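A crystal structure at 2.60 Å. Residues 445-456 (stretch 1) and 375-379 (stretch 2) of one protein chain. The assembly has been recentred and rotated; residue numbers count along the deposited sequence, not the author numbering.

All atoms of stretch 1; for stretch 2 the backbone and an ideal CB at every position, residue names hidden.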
# COMPACT_ATOMS: atom_id res chain seq x y z
N THR A 445 -24.18 30.91 2.40
CA THR A 445 -24.73 29.71 1.77
C THR A 445 -24.13 28.45 2.38
O THR A 445 -24.86 27.51 2.72
CB THR A 445 -24.48 29.75 0.26
OG1 THR A 445 -25.31 30.76 -0.33
CG2 THR A 445 -24.80 28.40 -0.37
N VAL A 446 -22.80 28.40 2.52
CA VAL A 446 -22.17 27.19 3.04
C VAL A 446 -22.32 27.07 4.55
O VAL A 446 -22.39 25.95 5.08
CB VAL A 446 -20.69 27.14 2.60
CG1 VAL A 446 -20.48 27.91 1.30
CG2 VAL A 446 -19.76 27.67 3.70
N GLN A 447 -22.38 28.19 5.28
CA GLN A 447 -22.49 28.11 6.73
C GLN A 447 -23.90 27.81 7.20
O GLN A 447 -24.08 27.14 8.23
CB GLN A 447 -21.98 29.40 7.38
CG GLN A 447 -20.47 29.61 7.22
CD GLN A 447 -19.65 28.53 7.88
OE1 GLN A 447 -20.06 27.93 8.87
NE2 GLN A 447 -18.47 28.26 7.33
N ASN A 448 -24.92 28.28 6.47
CA ASN A 448 -26.29 27.87 6.79
C ASN A 448 -26.49 26.38 6.53
O ASN A 448 -27.09 25.68 7.35
CB ASN A 448 -27.29 28.69 5.97
CG ASN A 448 -27.36 30.14 6.40
OD1 ASN A 448 -26.90 30.50 7.48
ND2 ASN A 448 -27.95 30.97 5.56
N GLU A 449 -25.98 25.89 5.40
CA GLU A 449 -26.07 24.46 5.12
C GLU A 449 -25.25 23.65 6.12
O GLU A 449 -25.64 22.54 6.48
CB GLU A 449 -25.60 24.17 3.69
CG GLU A 449 -25.73 22.72 3.27
CD GLU A 449 -27.17 22.24 3.20
OE1 GLU A 449 -28.07 23.09 3.04
OE2 GLU A 449 -27.40 21.02 3.30
N ARG A 450 -24.11 24.19 6.57
CA ARG A 450 -23.33 23.53 7.60
C ARG A 450 -24.14 23.38 8.88
O ARG A 450 -24.13 22.31 9.51
CB ARG A 450 -22.04 24.32 7.87
CG ARG A 450 -21.12 23.70 8.91
CD ARG A 450 -20.05 24.68 9.35
NE ARG A 450 -19.15 24.11 10.34
CZ ARG A 450 -18.15 24.77 10.91
NH1 ARG A 450 -17.92 26.03 10.59
NH2 ARG A 450 -17.38 24.16 11.80
N LYS A 451 -24.84 24.44 9.29
CA LYS A 451 -25.64 24.38 10.51
C LYS A 451 -26.88 23.52 10.31
O LYS A 451 -27.32 22.83 11.24
CB LYS A 451 -26.03 25.79 10.96
CG LYS A 451 -24.92 26.53 11.68
CD LYS A 451 -25.24 28.02 11.80
CE LYS A 451 -24.13 28.87 11.21
NZ LYS A 451 -24.47 30.32 11.22
N ARG A 452 -27.47 23.56 9.11
CA ARG A 452 -28.70 22.81 8.86
C ARG A 452 -28.48 21.31 9.03
O ARG A 452 -29.34 20.61 9.58
CB ARG A 452 -29.23 23.12 7.46
CG ARG A 452 -30.65 22.64 7.22
CD ARG A 452 -31.07 22.83 5.77
NE ARG A 452 -30.33 21.95 4.87
CZ ARG A 452 -30.61 20.67 4.67
NH1 ARG A 452 -31.63 20.11 5.31
NH2 ARG A 452 -29.88 19.95 3.83
N ILE A 453 -27.34 20.80 8.56
CA ILE A 453 -27.05 19.37 8.63
C ILE A 453 -26.09 19.04 9.76
O ILE A 453 -25.67 17.88 9.89
CB ILE A 453 -26.51 18.85 7.29
CG1 ILE A 453 -25.12 19.43 7.02
CG2 ILE A 453 -27.47 19.20 6.16
CD1 ILE A 453 -24.57 19.08 5.65
N LEU A 454 -25.72 20.02 10.58
CA LEU A 454 -24.82 19.83 11.72
C LEU A 454 -23.48 19.25 11.28
O LEU A 454 -22.97 18.28 11.83
CB LEU A 454 -25.47 18.94 12.79
CG LEU A 454 -26.73 19.51 13.44
CD1 LEU A 454 -27.33 18.51 14.42
CD2 LEU A 454 -26.41 20.82 14.15
N ALA A 455 -22.89 19.87 10.25
CA ALA A 455 -21.59 19.46 9.75
C ALA A 455 -20.50 19.99 10.68
O ALA A 455 -20.43 21.20 10.92
CB ALA A 455 -21.38 19.95 8.32
N ASP A 456 -19.67 19.09 11.20
CA ASP A 456 -18.57 19.52 12.06
C ASP A 456 -17.53 20.31 11.28
O ASP A 456 -16.84 21.16 11.85
CB ASP A 456 -17.93 18.32 12.74
CG ASP A 456 -18.84 17.69 13.79
OD1 ASP A 456 -19.40 18.45 14.61
OD2 ASP A 456 -18.99 16.45 13.79
N UNK A 375 -16.34 12.72 12.63
CA UNK A 375 -16.27 14.12 12.23
C UNK A 375 -17.14 14.29 10.99
O UNK A 375 -16.80 13.79 9.91
CB UNK A 375 -14.83 14.56 11.96
N UNK A 376 -18.27 14.98 11.15
CA UNK A 376 -19.19 15.18 10.04
C UNK A 376 -18.66 16.28 9.12
O UNK A 376 -18.27 17.35 9.58
CB UNK A 376 -20.59 15.53 10.55
N UNK A 377 -18.66 16.01 7.82
CA UNK A 377 -18.10 16.95 6.85
C UNK A 377 -19.13 17.39 5.81
O UNK A 377 -19.97 16.60 5.37
CB UNK A 377 -16.90 16.32 6.15
N UNK A 378 -19.06 18.66 5.42
CA UNK A 378 -19.87 19.21 4.34
C UNK A 378 -19.00 19.34 3.10
O UNK A 378 -17.98 20.05 3.12
CB UNK A 378 -20.47 20.56 4.73
N UNK A 379 -19.39 18.67 2.02
CA UNK A 379 -18.63 18.67 0.78
C UNK A 379 -19.22 19.71 -0.16
O UNK A 379 -20.41 19.63 -0.51
CB UNK A 379 -18.63 17.28 0.13

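Stretch 1 is the last part of a helix and the loop that follows it. Stretch 2 is a strand running roughly against the helix direction, and its first residues lie beside the loop, at Asp 456.

Position 375 has phi/psi of -103/110, ordinary for a strand. Its CA-to-CB bond points sideways to stretch 1. The ideal CB is 4.9 Å from Asp 456 OD2, so contact is marginal. A beta-branched or other apolar residue would suit the extended backbone, but stretch 1 does little to narrow the choice. The residue is Ile 375. Its CG2 lies 4.1 Å from Asp 456 CB, while the end of the side chain leads away.

Position 376 points toward stretch 1. Its backbone meets Asp 456 closely. The amide N of 376 donates a hydrogen bond to Asp 456 OD2 at 3.1 Å, with a nearly straight angle of 172°. The carbonyl O of 376 is 2.8 Å from Asp 456 N. The ideal CB of 376 is 3.7 Å from Asp 456 OD2 and 3.9 Å from Leu 454 O. These are acceptors, so a donor such as Ser, Thr, Asn or Lys might be expected; a small residue would also fit. The residue is Asp 376, an acidic side chain beside another. Its OD2 is 4.2 Å from Asp 456 OD2 and 3.8 Å from Leu 454 O. No hydrogen bond to stretch 1 comes from this carboxylate, but OD1 is hydrogen-bonded elsewhere in the structure.

Position 377 points away, with no atom of stretch 1 within 5.5 Å of its ideal CB, so many side chains would be compatible. The residue is Met 377, present as selenomethionine. Its backbone C is 4.2 Å from Ala 455 CB.

Position 378 points toward stretch 1 again. The ideal CB of 378 is 3.8 Å from Ala 455 CB, 4.5 Å from Ile 453 CD1 and 5.0 Å from Arg 450 CA. This apolar setting beside the end of the helix suits Leu, Ile, Met or Val; a longer side chain can also reach the helix backbone. The residue is Leu 378, with chi1 t and chi2 p. It has the largest covered area of the strand residues. Leu 378 CD1 lies 3.9 Å from Ile 453 CD1 and 4.1 Å from Glu 449 CG. Leu 378 CD2 reaches the helix, 3.5 Å from Val 446 O and 4.1 Å from Arg 450 CB.

Position 379 is out of reach of stretch 1, which sets no preference there; the residue is Leu 379.

Stretch 2 375-379: IDMLL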
# COMPACT_ATOMS: atom_id res chain seq x y z
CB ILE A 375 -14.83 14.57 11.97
CG1 ILE A 375 -13.98 14.40 13.23
CG2 ILE A 375 -14.80 16.01 11.49
CD1 ILE A 375 -12.53 14.77 13.05
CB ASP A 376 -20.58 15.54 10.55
CG ASP A 376 -21.29 14.36 11.19
OD1 ASP A 376 -20.89 13.21 10.92
OD2 ASP A 376 -22.25 14.59 11.96
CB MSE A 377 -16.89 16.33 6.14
CG MSE A 377 -15.72 16.01 7.06
SE MSE A 377 -14.80 17.60 7.70
CE MSE A 377 -14.16 18.29 5.99
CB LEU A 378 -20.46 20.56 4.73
CG LEU A 378 -21.07 21.38 3.59
CD1 LEU A 378 -22.25 20.65 2.97
CD2 LEU A 378 -21.49 22.76 4.08
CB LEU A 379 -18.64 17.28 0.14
CG LEU A 379 -18.16 16.14 1.03
CD1 LEU A 379 -18.14 14.82 0.27
CD2 LEU A 379 -16.78 16.44 1.62
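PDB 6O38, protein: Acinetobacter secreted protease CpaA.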